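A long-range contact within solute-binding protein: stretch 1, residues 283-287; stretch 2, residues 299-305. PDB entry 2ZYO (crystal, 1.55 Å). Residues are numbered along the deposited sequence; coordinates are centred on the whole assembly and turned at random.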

# COMPACT_ATOMS: atom_id res chain seq x y z
N GLY A 283 -1.64 -9.89 0.81
CA GLY A 283 -1.30 -11.29 0.57
C GLY A 283 -2.17 -12.27 1.32
O GLY A 283 -3.00 -11.87 2.14
N TRP A 284 -1.98 -13.55 1.02
CA TRP A 284 -2.56 -14.64 1.81
C TRP A 284 -1.54 -15.05 2.85
O TRP A 284 -0.36 -15.26 2.52
N TYR A 285 -1.98 -15.19 4.10
CA TYR A 285 -1.12 -15.62 5.20
C TYR A 285 -1.64 -16.92 5.80
O TYR A 285 -2.81 -17.27 5.62
N LEU A 286 -0.77 -17.63 6.50
CA LEU A 286 -1.10 -18.93 7.08
C LEU A 286 -1.23 -18.81 8.59
O LEU A 286 -0.26 -18.48 9.28
N SER A 287 -2.43 -19.08 9.09
CA SER A 287 -2.70 -19.02 10.53
C SER A 287 -1.79 -19.97 11.29
O SER A 287 -1.60 -21.12 10.88
N LEU A 299 -2.97 -24.78 -1.18
CA LEU A 299 -4.11 -23.94 -1.54
C LEU A 299 -3.67 -22.50 -1.81
O LEU A 299 -4.10 -21.89 -2.79
N MET A 300 -2.80 -21.97 -0.95
CA MET A 300 -2.29 -20.61 -1.11
C MET A 300 -1.62 -20.41 -2.46
O MET A 300 -1.81 -19.37 -3.11
N GLN A 301 -0.83 -21.39 -2.88
CA GLN A 301 -0.19 -21.36 -4.19
C GLN A 301 -1.22 -21.43 -5.31
O GLN A 301 -1.10 -20.73 -6.32
N PHE A 302 -2.23 -22.27 -5.13
CA PHE A 302 -3.29 -22.42 -6.13
C PHE A 302 -4.04 -21.10 -6.33
O PHE A 302 -4.41 -20.75 -7.45
N LEU A 303 -4.24 -20.36 -5.24
CA LEU A 303 -4.96 -19.09 -5.28
C LEU A 303 -4.13 -17.93 -5.84
O LEU A 303 -4.67 -16.87 -6.12
N THR A 304 -2.82 -18.15 -5.98
CA THR A 304 -1.91 -17.09 -6.41
C THR A 304 -1.13 -17.45 -7.69
O THR A 304 -0.11 -16.82 -8.00
N SER A 305 -1.63 -18.44 -8.42
CA SER A 305 -1.01 -18.85 -9.68
C SER A 305 -1.19 -17.77 -10.74
O SER A 305 -2.01 -16.86 -10.58

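The contact is built around one large side chain from the strand, laid against a helix and the loop it runs into. Trp 284 supplies the bump. Its CA-to-CB bond points toward the second stretch; chi1 is m (-74°) and chi2 118°, so the indole lies across the helix, its long direction roughly crosswise to the helix axis. The hollow that receives it is formed by Met 300, Leu 303 and Thr 304, each meeting a different part of the tryptophan.

Leu 303 covers a face. Pointing toward the strand with an m,t rotamer, it sets CD1 of Leu 303 4.1 Å from the centroid of the five-membered ring of Trp 284, 25° off the ring normal, a CH-pi contact; the same CD1 of Leu 303 lies 3.9 Å from CE2 of Trp 284. Thr 304 closes the edge: its CG2 sits near the ring plane, 3.7 Å from CD1 of Trp 284. The p rotamer of Thr 304 that presents this methyl also lets OG1 donate a hydrogen bond to the backbone O of Met 300, 2.9 Å away, so the hydroxyl is satisfied within its own stretch while the methyl meets the indole.

Met 300 handles the base of the tryptophan and the strand beyond it. Its CA-to-CB bond runs sideways, yet the extended chi1 and chi2 (both t), followed by chi3 in m, bring its end nearer the strand. On the way CG of Met 300 packs 3.7 Å from CB of Trp 284. At the tip, CE of Met 300 lies 3.3 Å from the backbone O of Trp 284, 3.7 Å from C of Tyr 285 and 4.3 Å from CB of Leu 286, so one flexible side chain follows the strand across three residues. Leu 286, t,p and directed sideways, adds only a small patch here. The CA-to-CB bond of Tyr 285 points away, and its OH receives a weak hydrogen bond from N of Gly 283 at 3.5 Å.

No direct hydrogen bond joins the two stretches. The polar link is a single water: it accepts from NE1 of Trp 284 at 2.8 Å and donates to the backbone O of Leu 303, also at 2.8 Å. That bridge ties the indole to the same residue whose methyl covers its face.

The rule to read from this contact is economical: one broad ring, a leucine over a face, a threonine methyl at the edge, a long methionine along the backbone, and a water for the lone indole NH.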

# COMPACT_ATOMS: atom_id res chain seq x y z
CB TRP A 284 -2.87 -15.85 0.94
CG TRP A 284 -4.06 -15.71 0.04
CD1 TRP A 284 -4.06 -15.75 -1.33
CD2 TRP A 284 -5.42 -15.53 0.44
NE1 TRP A 284 -5.34 -15.59 -1.80
CE2 TRP A 284 -6.20 -15.46 -0.74
CE3 TRP A 284 -6.06 -15.42 1.68
CZ2 TRP A 284 -7.58 -15.28 -0.71
CZ3 TRP A 284 -7.44 -15.24 1.71
CH2 TRP A 284 -8.19 -15.17 0.52
CB TYR A 285 -0.99 -14.53 6.27
CG TYR A 285 -0.82 -13.15 5.68
CD1 TYR A 285 0.21 -12.88 4.79
CD2 TYR A 285 -1.70 -12.12 6.00
CE1 TYR A 285 0.36 -11.62 4.23
CE2 TYR A 285 -1.56 -10.85 5.45
CZ TYR A 285 -0.52 -10.61 4.56
OH TYR A 285 -0.36 -9.37 4.01
CB LEU A 286 -0.02 -19.95 6.71
CG LEU A 286 -0.14 -21.39 7.22
CD1 LEU A 286 -1.45 -22.04 6.81
CD2 LEU A 286 1.05 -22.21 6.74
CB SER A 287 -4.16 -19.36 10.82
OG SER A 287 -4.37 -19.55 12.21
CB LEU A 299 -5.19 -23.98 -0.45
CG LEU A 299 -6.37 -23.01 -0.54
CD1 LEU A 299 -7.20 -23.21 -1.81
CD2 LEU A 299 -7.24 -23.13 0.69
CB MET A 300 -1.32 -20.26 0.01
CG MET A 300 -0.87 -18.81 -0.01
SD MET A 300 0.47 -18.42 1.12
CE MET A 300 -0.36 -18.55 2.70
CB GLN A 301 0.83 -22.50 -4.33
CG GLN A 301 2.07 -22.31 -3.49
CD GLN A 301 2.93 -23.56 -3.45
OE1 GLN A 301 3.73 -23.79 -4.35
NE2 GLN A 301 2.77 -24.35 -2.40
CB PHE A 302 -4.26 -23.54 -5.73
CG PHE A 302 -5.23 -23.91 -6.81
CD1 PHE A 302 -4.91 -24.89 -7.75
CD2 PHE A 302 -6.47 -23.28 -6.90
CE1 PHE A 302 -5.80 -25.23 -8.76
CE2 PHE A 302 -7.37 -23.62 -7.91
CZ PHE A 302 -7.03 -24.59 -8.84
CB LEU A 303 -5.47 -18.72 -3.88
CG LEU A 303 -6.48 -19.64 -3.20
CD1 LEU A 303 -6.73 -19.17 -1.77
CD2 LEU A 303 -7.80 -19.73 -3.97
CB THR A 304 -0.91 -16.70 -5.30
OG1 THR A 304 -0.16 -17.85 -4.89
CG2 THR A 304 -1.64 -16.11 -4.09
CB SER A 305 -1.63 -20.15 -10.17
OG SER A 305 -2.96 -19.93 -10.61
O HOH W 1 -6.13 -15.08 -4.48